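Local atomic coordinates of twin-arginine translocation pathway signal (Rhodoferax ferrireducens, PDB entry 5IM2), a protein that binds benzoate and probably serves as the extracytoplasmic solute-binding component of a TRAP transporter. Residues A[171-176]-A[200-205]; A[230-235]-A[257-262]. All coordinates share one frame; numbering follows the deposited sequence.

Contact 1: A[171-176]-A[200-205]; sequences GVFHTK and KMLGYL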
loop_
_atom_site.group_PDB
_atom_site.type_symbol
_atom_site.label_atom_id
_atom_site.label_comp_id
_atom_site.label_asym_id
_atom_site.label_seq_id
_atom_site.Cartn_x
_atom_site.Cartn_y
_atom_site.Cartn_z
ATOM N N GLY A 171 -6.812 4.526 -5.220
ATOM C CA GLY A 171 -5.969 5.700 -5.363
ATOM C C GLY A 171 -6.723 6.920 -5.872
ATOM O O GLY A 171 -7.691 6.826 -6.635
ATOM N N VAL A 172 -6.277 8.103 -5.423
ATOM C CA VAL A 172 -6.890 9.379 -5.775
ATOM C C VAL A 172 -5.773 10.308 -6.248
ATOM O O VAL A 172 -4.630 10.195 -5.802
ATOM C CB VAL A 172 -7.651 9.964 -4.543
ATOM C CG1 VAL A 172 -8.186 11.354 -4.781
ATOM C CG2 VAL A 172 -8.771 9.029 -4.100
ATOM N N PHE A 173 -6.102 11.224 -7.157
ATOM C CA PHE A 173 -5.172 12.270 -7.576
ATOM C C PHE A 173 -5.356 13.523 -6.724
ATOM O O PHE A 173 -6.473 14.034 -6.601
ATOM C CB PHE A 173 -5.391 12.673 -9.037
ATOM C CG PHE A 173 -5.114 11.593 -10.039
ATOM C CD1 PHE A 173 -3.860 11.006 -10.122
ATOM C CD2 PHE A 173 -6.098 11.201 -10.930
ATOM C CE1 PHE A 173 -3.607 10.017 -11.053
ATOM C CE2 PHE A 173 -5.840 10.244 -11.896
ATOM C CZ PHE A 173 -4.595 9.653 -11.957
ATOM N N HIS A 174 -4.246 14.075 -6.244
ATOM C CA HIS A 174 -4.235 15.303 -5.456
ATOM C C HIS A 174 -3.283 16.267 -6.138
ATOM O O HIS A 174 -2.089 15.971 -6.263
ATOM C CB HIS A 174 -3.789 15.022 -4.025
ATOM C CG HIS A 174 -4.480 13.838 -3.430
ATOM N ND1 HIS A 174 -5.701 13.934 -2.801
ATOM C CD2 HIS A 174 -4.141 12.526 -3.400
ATOM C CE1 HIS A 174 -6.102 12.733 -2.430
ATOM N NE2 HIS A 174 -5.172 11.856 -2.777
ATOM N N THR A 175 -3.804 17.401 -6.606
ATOM C CA THR A 175 -2.999 18.346 -7.367
ATOM C C THR A 175 -3.119 19.747 -6.790
ATOM O O THR A 175 -4.122 20.110 -6.181
ATOM C CB THR A 175 -3.424 18.368 -8.821
ATOM O OG1 THR A 175 -4.847 18.495 -8.869
ATOM C CG2 THR A 175 -3.022 17.049 -9.513
ATOM N N LYS A 176 -2.082 20.542 -7.009
ATOM C CA LYS A 176 -2.062 21.895 -6.485
ATOM C C LYS A 176 -2.950 22.845 -7.290
ATOM O O LYS A 176 -3.676 23.652 -6.702
ATOM C CB LYS A 176 -0.618 22.412 -6.451
ATOM C CG LYS A 176 0.257 21.719 -5.408
ATOM C CD LYS A 176 1.555 22.456 -5.157
ATOM C CE LYS A 176 2.659 21.956 -6.042
ATOM N NZ LYS A 176 3.884 22.814 -5.918
ATOM N N LYS A 200 4.905 3.854 -13.683
ATOM C CA LYS A 200 4.757 3.428 -15.077
ATOM C C LYS A 200 3.381 3.785 -15.617
ATOM O O LYS A 200 3.251 4.271 -16.755
ATOM C CB LYS A 200 5.029 1.933 -15.185
ATOM C CG LYS A 200 6.504 1.617 -15.115
ATOM C CD LYS A 200 6.770 0.130 -15.192
ATOM C CE LYS A 200 8.210 -0.188 -14.784
ATOM N NZ LYS A 200 9.202 0.614 -15.559
ATOM N N MET A 201 2.328 3.547 -14.830
ATOM C CA MET A 201 0.997 3.960 -15.256
ATOM C C MET A 201 0.947 5.464 -15.450
ATOM O O MET A 201 0.468 5.954 -16.478
ATOM C CB MET A 201 -0.052 3.497 -14.236
ATOM C CG MET A 201 -1.455 4.029 -14.465
ATOM S SD MET A 201 -1.774 5.622 -13.685
ATOM C CE MET A 201 -1.582 5.270 -11.944
ATOM N N LEU A 202 1.474 6.229 -14.489
ATOM C CA LEU A 202 1.406 7.681 -14.636
ATOM C C LEU A 202 2.082 8.135 -15.930
ATOM O O LEU A 202 1.611 9.068 -16.592
ATOM C CB LEU A 202 2.033 8.370 -13.424
ATOM C CG LEU A 202 1.311 8.211 -12.074
ATOM C CD1 LEU A 202 2.139 8.714 -10.888
ATOM C CD2 LEU A 202 -0.026 8.907 -12.086
ATOM N N GLY A 203 3.183 7.496 -16.305
ATOM C CA GLY A 203 3.867 7.880 -17.525
ATOM C C GLY A 203 3.044 7.617 -18.762
ATOM O O GLY A 203 3.051 8.409 -19.709
ATOM N N TYR A 204 2.316 6.511 -18.766
ATOM C CA TYR A 204 1.454 6.226 -19.896
ATOM C C TYR A 204 0.249 7.164 -19.950
ATOM O O TYR A 204 -0.341 7.332 -21.015
ATOM C CB TYR A 204 1.026 4.762 -19.855
ATOM C CG TYR A 204 1.989 3.791 -20.543
ATOM C CD1 TYR A 204 2.103 3.768 -21.933
ATOM C CD2 TYR A 204 2.768 2.912 -19.818
ATOM C CE1 TYR A 204 2.960 2.883 -22.595
ATOM C CE2 TYR A 204 3.640 2.019 -20.457
ATOM C CZ TYR A 204 3.735 2.013 -21.854
ATOM O OH TYR A 204 4.554 1.137 -22.485
ATOM N N LEU A 205 -0.125 7.788 -18.824
ATOM C CA LEU A 205 -1.186 8.781 -18.833
ATOM C C LEU A 205 -0.705 10.154 -19.283
ATOM O O LEU A 205 -1.531 11.052 -19.504
ATOM C CB LEU A 205 -1.818 8.848 -17.435
ATOM C CG LEU A 205 -2.518 7.582 -16.943
ATOM C CD1 LEU A 205 -3.128 7.860 -15.573
ATOM C CD2 LEU A 205 -3.595 7.133 -17.921
#

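Contact 2: A[230-235]-A[257-262]; sequences ALPWEV and ALYTAT. With BEZ (benzoic acid), chain B.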
loop_
_atom_site.group_PDB
_atom_site.type_symbol
_atom_site.label_atom_id
_atom_site.label_comp_id
_atom_site.label_asym_id
_atom_site.label_seq_id
_atom_site.Cartn_x
_atom_site.Cartn_y
_atom_site.Cartn_z
ATOM N N ALA A 230 -0.323 10.850 -6.215
ATOM C CA ALA A 230 -1.287 9.767 -6.137
ATOM C C ALA A 230 -1.236 9.213 -4.714
ATOM O O ALA A 230 -0.179 8.787 -4.261
ATOM C CB ALA A 230 -0.937 8.691 -7.164
ATOM N N LEU A 231 -2.365 9.257 -4.005
ATOM C CA LEU A 231 -2.499 8.722 -2.649
ATOM C C LEU A 231 -3.931 8.254 -2.476
ATOM O O LEU A 231 -4.843 8.885 -3.020
ATOM C CB LEU A 231 -2.236 9.766 -1.566
ATOM C CG LEU A 231 -0.872 10.408 -1.463
ATOM C CD1 LEU A 231 -0.912 11.686 -0.636
ATOM C CD2 LEU A 231 0.044 9.379 -0.876
ATOM N N PRO A 232 -4.180 7.256 -1.628
ATOM C CA PRO A 232 -5.558 7.036 -1.174
ATOM C C PRO A 232 -5.976 8.140 -0.204
ATOM O O PRO A 232 -5.145 8.840 0.377
ATOM C CB PRO A 232 -5.484 5.684 -0.471
ATOM C CG PRO A 232 -4.103 5.695 0.117
ATOM C CD PRO A 232 -3.231 6.375 -0.917
ATOM N N TRP A 233 -7.293 8.241 0.014
ATOM C CA TRP A 233 -7.848 9.289 0.858
ATOM C C TRP A 233 -7.377 9.179 2.297
ATOM O O TRP A 233 -7.168 10.202 2.960
ATOM C CB TRP A 233 -9.383 9.246 0.835
ATOM C CG TRP A 233 -10.031 10.081 -0.229
ATOM C CD1 TRP A 233 -10.877 9.649 -1.202
ATOM C CD2 TRP A 233 -9.887 11.496 -0.428
ATOM N NE1 TRP A 233 -11.266 10.695 -2.002
ATOM C CE2 TRP A 233 -10.670 11.842 -1.552
ATOM C CE3 TRP A 233 -9.161 12.494 0.221
ATOM C CZ2 TRP A 233 -10.776 13.153 -2.016
ATOM C CZ3 TRP A 233 -9.258 13.789 -0.245
ATOM C CH2 TRP A 233 -10.066 14.104 -1.357
ATOM N N GLU A 234 -7.207 7.952 2.803
ATOM C CA GLU A 234 -7.081 7.772 4.238
ATOM C C GLU A 234 -5.810 8.432 4.785
ATOM O O GLU A 234 -5.812 8.909 5.934
ATOM C CB GLU A 234 -7.135 6.277 4.591
ATOM C CG GLU A 234 -6.000 5.447 4.062
ATOM C CD GLU A 234 -4.747 5.421 4.944
ATOM O OE1 GLU A 234 -4.819 5.745 6.167
ATOM O OE2 GLU A 234 -3.686 5.069 4.371
ATOM N N VAL A 235 -4.741 8.481 3.979
ATOM C CA VAL A 235 -3.439 8.947 4.462
ATOM C C VAL A 235 -3.288 10.443 4.320
ATOM O O VAL A 235 -2.377 11.021 4.931
ATOM C CB VAL A 235 -2.305 8.212 3.719
ATOM C CG1 VAL A 235 -2.169 8.678 2.277
ATOM C CG2 VAL A 235 -0.993 8.339 4.496
ATOM N N ALA A 257 -10.978 0.813 -9.563
ATOM C CA ALA A 257 -9.955 1.517 -8.810
ATOM C C ALA A 257 -8.731 1.637 -9.694
ATOM O O ALA A 257 -8.173 0.625 -10.123
ATOM C CB ALA A 257 -9.607 0.768 -7.526
ATOM N N LEU A 258 -8.282 2.860 -9.928
ATOM C CA LEU A 258 -7.160 3.049 -10.827
ATOM C C LEU A 258 -5.942 2.254 -10.362
ATOM O O LEU A 258 -5.301 1.564 -11.161
ATOM C CB LEU A 258 -6.816 4.537 -10.935
ATOM C CG LEU A 258 -5.564 4.818 -11.793
ATOM C CD1 LEU A 258 -5.816 4.412 -13.216
ATOM C CD2 LEU A 258 -5.228 6.283 -11.714
ATOM N N TYR A 259 -5.581 2.358 -9.079
ATOM C CA TYR A 259 -4.469 1.570 -8.552
ATOM C C TYR A 259 -4.636 1.408 -7.043
ATOM O O TYR A 259 -5.398 2.121 -6.392
ATOM C CB TYR A 259 -3.088 2.216 -8.867
ATOM C CG TYR A 259 -2.738 3.291 -7.883
ATOM C CD1 TYR A 259 -3.262 4.564 -7.999
ATOM C CD2 TYR A 259 -1.942 3.006 -6.784
ATOM C CE1 TYR A 259 -2.996 5.544 -7.042
ATOM C CE2 TYR A 259 -1.665 3.979 -5.826
ATOM C CZ TYR A 259 -2.201 5.239 -5.961
ATOM O OH TYR A 259 -1.931 6.196 -5.001
ATOM N N THR A 260 -3.880 0.461 -6.505
ATOM C CA THR A 260 -3.579 0.408 -5.080
ATOM C C THR A 260 -2.116 0.009 -4.917
ATOM O O THR A 260 -1.449 -0.432 -5.862
ATOM C CB THR A 260 -4.539 -0.532 -4.346
ATOM O OG1 THR A 260 -4.322 -0.401 -2.941
ATOM C CG2 THR A 260 -4.362 -1.989 -4.764
ATOM N N ALA A 261 -1.599 0.213 -3.713
ATOM C CA ALA A 261 -0.247 -0.202 -3.375
ATOM C C ALA A 261 -0.308 -1.333 -2.359
ATOM O O ALA A 261 -1.253 -1.438 -1.590
ATOM C CB ALA A 261 0.580 0.968 -2.828
ATOM N N THR A 262 0.709 -2.187 -2.381
ATOM C CA THR A 262 0.818 -3.303 -1.467
ATOM C C THR A 262 1.700 -2.958 -0.287
ATOM O O THR A 262 2.636 -2.168 -0.387
ATOM C CB THR A 262 1.377 -4.549 -2.153
ATOM O OG1 THR A 262 2.675 -4.287 -2.681
ATOM C CG2 THR A 262 0.467 -4.970 -3.245
HETATM C C BEZ B . 1.951 5.785 -0.173
HETATM O O1 BEZ B . 1.347 6.102 -1.238
HETATM O O2 BEZ B . 3.204 5.815 -0.145
HETATM C C1 BEZ B . 1.169 5.412 1.051
HETATM C C2 BEZ B . 1.840 5.048 2.215
HETATM C C3 BEZ B . 1.091 4.736 3.351
HETATM C C4 BEZ B . -0.292 4.767 3.297
HETATM C C5 BEZ B . -0.952 5.104 2.132
HETATM C C6 BEZ B . -0.210 5.432 0.992
#

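Contact 1: A[171-176]-A[200-205]
F173, on strand 171-175, pushes its phenyl ring against L202 and L205 of helix 196-205. This is helix-on-sheet packing in an alpha/beta domain of the periplasmic-binding-protein type. The helix forms the beta-alpha-beta crossover between the parallel, neighbouring strands 190-193 and 208-211, and it packs against the same six-stranded mixed sheet that holds strand 171-175. The contact is purely apolar and small, and no hydrogen bond spans it. L202 meets the ring at its edge, near the ring plane, with CD2 lying 3.9 Å from F173 CE1; the leucine and the ring point in opposite senses as they pass. One turn further on, L205 approaches obliquely, its CD1 4.3 Å from F173 CZ. F173 keeps CG anti to its carbonyl carbon (chi1 -64°), which sends the ring off the strand toward the helix. The backbones stay well apart, with F173 CA 10.7 Å from L202 CA. In the second shell, M191 of strand 190-193 touches both F173 and L202, while F328 of helix 322-332 covers F173 and L205. Within the helix, L205 is held by its own N, which bonds to M201 O at 3.0 Å.

Contact 2: A[230-235]-A[257-262]
Y259 brings its phenol up to the A230-L231 peptide, in a binding cleft of the type II periplasmic-binding-protein fold, where strand 228-232 runs out into the benzoate pocket. The chain of 257-262 is irregular and passes from strand 247-251 of one sheet to strand 262-267 of the other.

The direct contact is mostly van der Waals. A230 CB lies 3.8 Å from Y259 CE1, oblique to the ring, and Y259 OH comes to 3.1 Å from A230 C. L231 N lies off the ring edge; it and A230 O are near the hydroxyl but badly aligned, and neither is hydrogen-bonded to it. Y259 has CG between its backbone N and carbonyl carbon (chi1 82°), a setting that swings the phenol over to this peptide.

Polar bonds lead away from the pair. A230 O accepts from R192 NH1, and R192 NH2, together with Y118 OH, binds the benzoate carboxylate, so this carbonyl probably helps to orient the arginine. E234 OE1 and OE2 are hydrogen-bonded to N62 and Q299.

Pocket contacts come from L231, P232, E234 and V235. L231 CD2 is 3.5 Å from benzoate O1, and V235 lays CB, CG1 and CG2 against benzoate C4, C5 and C6. P232 CD lies 3.7 Å from benzoate C6, and its CG sits beside benzoate C5. An alanine here, lacking both proline carbons, would probably open a gap beside C5 and C6 and let the ligand ring shift. E234, its chain bent at chi2 (86°), curls back until OE2 stands 3.5 Å from benzoate C5.

How the contacts relate
Contacts 1 and 2 have centres about 10 Å apart, and each has one segment in the same sheet, in which strands 171-175 and 228-232 are antiparallel neighbours. L231 O ties them together, probably accepting from V172 N at 2.9 Å and from H174 NE2 at 3.0 Å. Packing joins them as well: L258 CD2 of segment 257-262 reaches F173 CZ at 3.4 Å, and V172 CG2 lies 3.6 Å from W233 CD1. Segment 230-235 of contact 2 lines the benzoate pocket, whereas contact 1 lies farther off, the nearest atoms of the L202 side chain and benzoate being about 10 Å apart. Both segments of contact 1 precede those of contact 2 in the sequence.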